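Local coordinates for protein putative antitoxin VapB45 (Mycobacterium tuberculosis, PDB 5AF3) that is possibly the antitoxin of a type II toxin-antitoxin system, paired with the toxin VapC45, and probably binds DNA, at residues Trp124-Ala127 with Glu128-Gly131; Phe153-Ile156 with Val157-Tyr160. All coordinates share one frame; numbering follows the deposited sequence.

Contact 1 (Trp124-Ala127 with Glu128-Gly131)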
ATOM      1  N   TRP A 124     -17.786  10.375  24.055  1.00 18.47           N
ATOM      2  CA  TRP A 124     -18.842  11.379  24.012  1.00 23.73           C
ATOM      3  C   TRP A 124     -18.933  12.149  25.358  1.00 20.70           C
ATOM      4  O   TRP A 124     -18.882  13.389  25.377  1.00 22.79           O
ATOM      5  CB  TRP A 124     -20.155  10.717  23.626  1.00 30.38           C
ATOM      6  CG  TRP A 124     -21.289  11.613  23.794  1.00 35.66           C
ATOM      7  CD1 TRP A 124     -21.493  12.799  23.157  1.00 38.53           C
ATOM      8  CD2 TRP A 124     -22.394  11.430  24.685  1.00 37.66           C
ATOM      9  NE1 TRP A 124     -22.673  13.367  23.586  1.00 38.53           N
ATOM     10  CE2 TRP A 124     -23.241  12.550  24.529  1.00 38.23           C
ATOM     11  CE3 TRP A 124     -22.749  10.425  25.607  1.00 39.00           C
ATOM     12  CZ2 TRP A 124     -24.434  12.690  25.244  1.00 35.56           C
ATOM     13  CZ3 TRP A 124     -23.931  10.568  26.320  1.00 38.12           C
ATOM     14  CH2 TRP A 124     -24.760  11.696  26.130  1.00 37.69           C
ATOM     15  N   ARG A 125     -19.030  11.391  26.449  1.00 26.13           N
ATOM     16  CA  ARG A 125     -19.081  11.917  27.825  1.00 29.63           C
ATOM     17  C   ARG A 125     -17.930  12.887  28.127  1.00 28.34           C
ATOM     18  O   ARG A 125     -18.137  13.940  28.753  1.00 25.88           O
ATOM     19  CB  ARG A 125     -19.053  10.763  28.838  1.00 33.29           C
ATOM     20  CG  ARG A 125     -20.293   9.901  28.852  1.00 36.24           C
ATOM     21  CD  ARG A 125     -20.365   8.998  30.112  1.00 42.47           C
ATOM     22  NE  ARG A 125     -20.205   7.555  29.826  1.00 42.74           N
ATOM     23  CZ  ARG A 125     -19.205   6.786  30.267  1.00 47.05           C
ATOM     24  NH1 ARG A 125     -18.214   7.290  31.022  1.00 42.90           N
ATOM     25  NH2 ARG A 125     -19.196   5.491  29.940  1.00 49.01           N
ATOM     26  N   PHE A 126     -16.720  12.541  27.667  1.00 21.65           N
ATOM     27  CA  PHE A 126     -15.552  13.389  27.823  1.00 20.18           C
ATOM     28  C   PHE A 126     -15.713  14.724  27.066  1.00 19.76           C
ATOM     29  O   PHE A 126     -15.466  15.787  27.604  1.00 24.15           O
ATOM     30  CB  PHE A 126     -14.321  12.616  27.305  1.00 20.00           C
ATOM     31  CG  PHE A 126     -13.039  13.318  27.479  1.00 19.73           C
ATOM     32  CD1 PHE A 126     -12.571  13.636  28.754  1.00 22.79           C
ATOM     33  CD2 PHE A 126     -12.240  13.632  26.369  1.00 17.45           C
ATOM     34  CE1 PHE A 126     -11.397  14.277  28.927  1.00 20.68           C
ATOM     35  CE2 PHE A 126     -11.059  14.274  26.541  1.00 18.75           C
ATOM     36  CZ  PHE A 126     -10.618  14.594  27.827  1.00 20.67           C
ATOM     37  N   ALA A 127     -16.137  14.661  25.814  1.00 18.67           N
ATOM     38  CA  ALA A 127     -16.193  15.860  24.976  1.00 19.55           C
ATOM     39  C   ALA A 127     -17.318  16.790  25.452  1.00 22.60           C
ATOM     40  O   ALA A 127     -17.199  17.998  25.311  1.00 22.39           O
ATOM     41  CB  ALA A 127     -16.412  15.471  23.535  1.00 21.90           C
ATOM     42  N   GLU A 128     -18.375  16.210  26.024  1.00 26.66           N
ATOM     43  CA  GLU A 128     -19.533  16.984  26.513  1.00 31.74           C
ATOM     44  C   GLU A 128     -19.075  18.030  27.501  1.00 30.29           C
ATOM     45  O   GLU A 128     -19.411  19.214  27.381  1.00 32.33           O
ATOM     46  CB  GLU A 128     -20.486  16.079  27.247  1.00 33.25           C
ATOM     47  CG  GLU A 128     -21.424  15.301  26.430  1.00 40.39           C
ATOM     48  CD  GLU A 128     -22.453  14.693  27.334  1.00 46.46           C
ATOM     49  OE1 GLU A 128     -22.182  13.590  27.870  1.00 47.63           O
ATOM     50  OE2 GLU A 128     -23.491  15.356  27.555  1.00 48.57           O
ATOM     51  N   ARG A 129     -18.271  17.599  28.469  1.00 26.27           N
ATOM     52  CA  ARG A 129     -17.779  18.486  29.509  1.00 28.97           C
ATOM     53  C   ARG A 129     -16.617  19.370  29.055  1.00 29.21           C
ATOM     54  O   ARG A 129     -16.202  20.284  29.770  1.00 29.82           O
ATOM     55  CB  ARG A 129     -17.349  17.650  30.721  1.00 34.92           C
ATOM     56  CG  ARG A 129     -16.296  16.604  30.382  1.00 35.06           C
ATOM     57  CD  ARG A 129     -16.206  15.508  31.424  1.00 38.45           C
ATOM     58  NE  ARG A 129     -14.883  14.862  31.478  1.00 34.32           N
ATOM     59  CZ  ARG A 129     -13.774  15.436  31.930  1.00 34.18           C
ATOM     60  NH1 ARG A 129     -13.797  16.692  32.355  1.00 42.11           N
ATOM     61  NH2 ARG A 129     -12.630  14.752  31.963  1.00 41.33           N
ATOM     62  N   SER A 130     -16.084  19.094  27.868  1.00 26.35           N
ATOM     63  CA  SER A 130     -14.887  19.764  27.388  1.00 25.15           C
ATOM     64  C   SER A 130     -15.140  21.176  26.846  1.00 21.71           C
ATOM     65  O   SER A 130     -14.247  22.012  26.898  1.00 24.39           O
ATOM     66  CB  SER A 130     -14.179  18.914  26.329  1.00 27.44           C
ATOM     67  OG  SER A 130     -13.360  17.920  26.974  1.00 34.10           O
ATOM     68  N   GLY A 131     -16.329  21.438  26.328  1.00 22.45           N
ATOM     69  CA  GLY A 131     -16.548  22.753  25.699  1.00 21.30           C
ATOM     70  C   GLY A 131     -16.660  22.550  24.202  1.00 22.72           C
ATOM     71  O   GLY A 131     -15.825  21.867  23.603  1.00 17.96           O
TER
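Trp124 and Glu128, one helical turn apart, meet as two flat groups laid one over the other. The carboxylate of Glu128 lies over one face of the indole with the two planes only 5° apart, and its CD comes to 3.5 Å from CZ2 of Trp124. OE1 of Glu128 sits above the same face, displaced toward the rim, while CG of Glu128 makes a CH-pi contact 3.9 Å from the centroid of the five-membered ring of Trp124. With CG of Trp124 anti to the backbone N (chi1 170°), and hence beside the carbonyl carbon, the indole is carried toward the following turn, where Glu128 meets it with a chain extended beyond CG. The i to i+4 backbone bond from Glu128 N to Trp124 O, 2.9 Å, sets the two residues one turn apart.

A second pair forms round the turn. The guanidinium of Arg129 is steeply inclined to the Phe126 ring, at 76°, and brings NH2 to 3.3 Å from CE1 of Phe126, at the ring's edge and near its plane. Over a face of the same ring lies OG of Ser130, which is also 3.1 Å from Phe126 O and is hydrogen-bonded to Asp136. Ser130 N donates to Ala127 O at 3.0 Å, an i to i+3 bond that reaches the oxygen from above its carbonyl plane.

Neighbours hold both aromatic rings in turn. Tyr151 stacks with Trp124, and Trp100 with Phe126, whereas the methyl of Ala127 packs on Asp137 and Val140 of helix 135-143. Gly131 then leaves helical geometry with positive phi, a backbone shape suited to glycine, and the whole is characteristic of the C-terminal end of an alpha-helix, here helix 115-130.

Contact 2 (Phe153-Ile156 with Val157-Tyr160); sequences FKEI and VEHY
This is a local contact within the first turn of an alpha-helix, where strand 150-153 of a beta-hairpin gives way to helix 155-161 with Lys154 at the N-cap position. Lys154 O accepts two bonds: Glu158 N approaches at 3.0 Å in the carbonyl plane and nearly straight (172° at the hydrogen), whereas Val157 N, also at 3.0 Å, comes from above that plane. One residue on, His159 N donates to Glu155 O at 2.8 Å. Ile156 O, buried and without a polar partner in the model, instead meets the edge of the Tyr160 ring in its plane, 3.1 Å from CD2 of Tyr160.

Phe153 holds CG beside its backbone N (chi1 -80°), a turn that goes with CD1 lying 4.1 Å from CG1 of Val157, while its CB rests against CG of Glu158. Glu155 OE1 accepts from Phe218 N of the second subunit, and His159 NE2 and Tyr160 OH share the carboxylate of Asp237, again of that subunit. The acidic groups of Glu155 and Glu158, their planes 12° apart, would probably repel each other, but one water donates to both, lying 3.1 Å from Glu155 OE2 and 2.6 Å from Glu158 OE1.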
ATOM      1  N   PHE A 153     -18.910   4.895  16.917  1.00 16.33           N
ATOM      2  CA  PHE A 153     -17.735   5.161  16.079  1.00 16.96           C
ATOM      3  C   PHE A 153     -18.123   5.213  14.601  1.00 16.40           C
ATOM      4  O   PHE A 153     -18.963   4.445  14.150  1.00 17.57           O
ATOM      5  CB  PHE A 153     -16.682   4.073  16.237  1.00 19.83           C
ATOM      6  CG  PHE A 153     -15.832   4.218  17.457  1.00 16.85           C
ATOM      7  CD1 PHE A 153     -14.985   5.316  17.629  1.00 13.30           C
ATOM      8  CD2 PHE A 153     -15.844   3.197  18.437  1.00 19.06           C
ATOM      9  CE1 PHE A 153     -14.164   5.434  18.766  1.00 20.70           C
ATOM     10  CE2 PHE A 153     -15.012   3.287  19.568  1.00 13.71           C
ATOM     11  CZ  PHE A 153     -14.183   4.389  19.756  1.00 19.30           C
ATOM     12  N   LYS A 154     -17.540   6.170  13.862  1.00 14.04           N
ATOM     13  CA  LYS A 154     -17.655   6.173  12.406  1.00 15.13           C
ATOM     14  C   LYS A 154     -17.185   4.819  11.866  1.00 14.23           C
ATOM     15  O   LYS A 154     -16.226   4.228  12.388  1.00 15.24           O
ATOM     16  CB  LYS A 154     -16.736   7.256  11.840  1.00 12.88           C
ATOM     17  CG  LYS A 154     -17.147   8.682  12.208  1.00 13.83           C
ATOM     18  CD  LYS A 154     -16.158   9.671  11.629  1.00 14.69           C
ATOM     19  CE  LYS A 154     -16.562  11.083  12.021  1.00 17.35           C
ATOM     20  NZ  LYS A 154     -15.493  12.051  11.627  1.00 17.46           N
ATOM     21  N   GLU A 155     -17.855   4.323  10.831  1.00 17.22           N
ATOM     22  CA  GLU A 155     -17.470   3.040  10.222  1.00 16.00           C
ATOM     23  C   GLU A 155     -16.059   3.025   9.696  1.00 16.53           C
ATOM     24  O   GLU A 155     -15.408   1.981   9.714  1.00 18.10           O
ATOM     25  CB  GLU A 155     -18.454   2.638   9.120  1.00 17.11           C
ATOM     26  CG  GLU A 155     -19.787   2.179   9.741  1.00 19.24           C
ATOM     27  CD  GLU A 155     -20.698   1.442   8.766  1.00 24.35           C
ATOM     28  OE1 GLU A 155     -20.334   1.292   7.573  1.00 18.91           O
ATOM     29  OE2 GLU A 155     -21.789   0.995   9.208  1.00 23.63           O
ATOM     30  N   ILE A 156     -15.556   4.182   9.265  1.00 13.57           N
ATOM     31  CA  ILE A 156     -14.180   4.251   8.772  1.00 13.97           C
ATOM     32  C   ILE A 156     -13.179   3.885   9.889  1.00 17.55           C
ATOM     33  O   ILE A 156     -12.121   3.332   9.621  1.00 18.89           O
ATOM     34  CB  ILE A 156     -13.831   5.650   8.140  1.00 13.98           C
ATOM     35  CG1 ILE A 156     -12.468   5.599   7.412  1.00 13.64           C
ATOM     36  CG2 ILE A 156     -13.810   6.819   9.192  1.00 13.21           C
ATOM     37  CD1 ILE A 156     -12.069   6.967   6.742  1.00 14.87           C
ATOM     38  N   VAL A 157     -13.545   4.167  11.141  1.00 15.03           N
ATOM     39  CA  VAL A 157     -12.757   3.740  12.327  1.00 15.83           C
ATOM     40  C   VAL A 157     -13.080   2.263  12.666  1.00 14.94           C
ATOM     41  O   VAL A 157     -12.140   1.452  12.871  1.00 14.79           O
ATOM     42  CB  VAL A 157     -13.040   4.658  13.563  1.00 16.31           C
ATOM     43  CG1 VAL A 157     -12.211   4.188  14.808  1.00 15.09           C
ATOM     44  CG2 VAL A 157     -12.665   6.099  13.248  1.00 16.02           C
ATOM     45  N   GLU A 158     -14.370   1.937  12.759  1.00 16.10           N
ATOM     46  CA  GLU A 158     -14.807   0.547  13.067  1.00 16.43           C
ATOM     47  C   GLU A 158     -14.143  -0.485  12.173  1.00 18.55           C
ATOM     48  O   GLU A 158     -13.686  -1.533  12.661  1.00 19.04           O
ATOM     49  CB  GLU A 158     -16.308   0.382  12.910  1.00 23.53           C
ATOM     50  CG  GLU A 158     -17.097   0.786  14.089  1.00 30.63           C
ATOM     51  CD  GLU A 158     -18.542   0.323  13.986  1.00 36.88           C
ATOM     52  OE1 GLU A 158     -19.028   0.022  12.862  1.00 33.68           O
ATOM     53  OE2 GLU A 158     -19.191   0.282  15.043  1.00 39.02           O
ATOM     54  N   HIS A 159     -14.088  -0.205  10.872  1.00 17.42           N
ATOM     55  CA  HIS A 159     -13.403  -1.122   9.908  1.00 21.16           C
ATOM     56  C   HIS A 159     -12.017  -1.563  10.397  1.00 19.26           C
ATOM     57  O   HIS A 159     -11.657  -2.758  10.308  1.00 21.82           O
ATOM     58  CB  HIS A 159     -13.336  -0.467   8.514  1.00 21.48           C
ATOM     59  CG  HIS A 159     -12.420  -1.148   7.530  1.00 22.66           C
ATOM     60  ND1 HIS A 159     -12.599  -2.450   7.109  1.00 25.12           N
ATOM     61  CD2 HIS A 159     -11.324  -0.689   6.877  1.00 24.20           C
ATOM     62  CE1 HIS A 159     -11.661  -2.761   6.231  1.00 23.94           C
ATOM     63  NE2 HIS A 159     -10.877  -1.710   6.070  1.00 23.60           N
ATOM     64  N   TYR A 160     -11.228  -0.638  10.922  1.00 14.13           N
ATOM     65  CA  TYR A 160      -9.939  -1.041  11.466  1.00 15.67           C
ATOM     66  C   TYR A 160     -10.005  -1.757  12.825  1.00 19.00           C
ATOM     67  O   TYR A 160      -9.228  -2.683  13.070  1.00 16.48           O
ATOM     68  CB  TYR A 160      -8.974   0.135  11.497  1.00 15.17           C
ATOM     69  CG  TYR A 160      -8.749   0.581  10.069  1.00 18.30           C
ATOM     70  CD1 TYR A 160      -7.842  -0.092   9.263  1.00 19.17           C
ATOM     71  CD2 TYR A 160      -9.514   1.609   9.507  1.00 21.42           C
ATOM     72  CE1 TYR A 160      -7.690   0.258   7.913  1.00 19.85           C
ATOM     73  CE2 TYR A 160      -9.376   1.971   8.162  1.00 21.33           C
ATOM     74  CZ  TYR A 160      -8.463   1.294   7.376  1.00 21.17           C
ATOM     75  OH  TYR A 160      -8.295   1.623   6.041  1.00 23.83           O
TER
HETATM   76  O   HOH W   1     -21.416  -0.552  11.895  1.00 36.11           O

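In the fold
Followed from the N terminus, the chain runs through helices 72-86 and 95-105 before it reaches contact 1, at the end of helix 115-130. Helix 135-143 and the hairpin of strands 144-147 and 150-153 come next and lead directly into contact 2. Each contact is local: contact 1 spans the last turn of its helix, contact 2 the passage from strand to first turn; in series, they neither nest nor cross. The centres of contacts 1 and 2 are 20 Å apart. Contact 1 joins its helix end to helices 95-105 and 135-143 and, through Tyr151, to the hairpin, the element both contacts share; contact 2 joins hairpin and helix 72-86 to the second subunit.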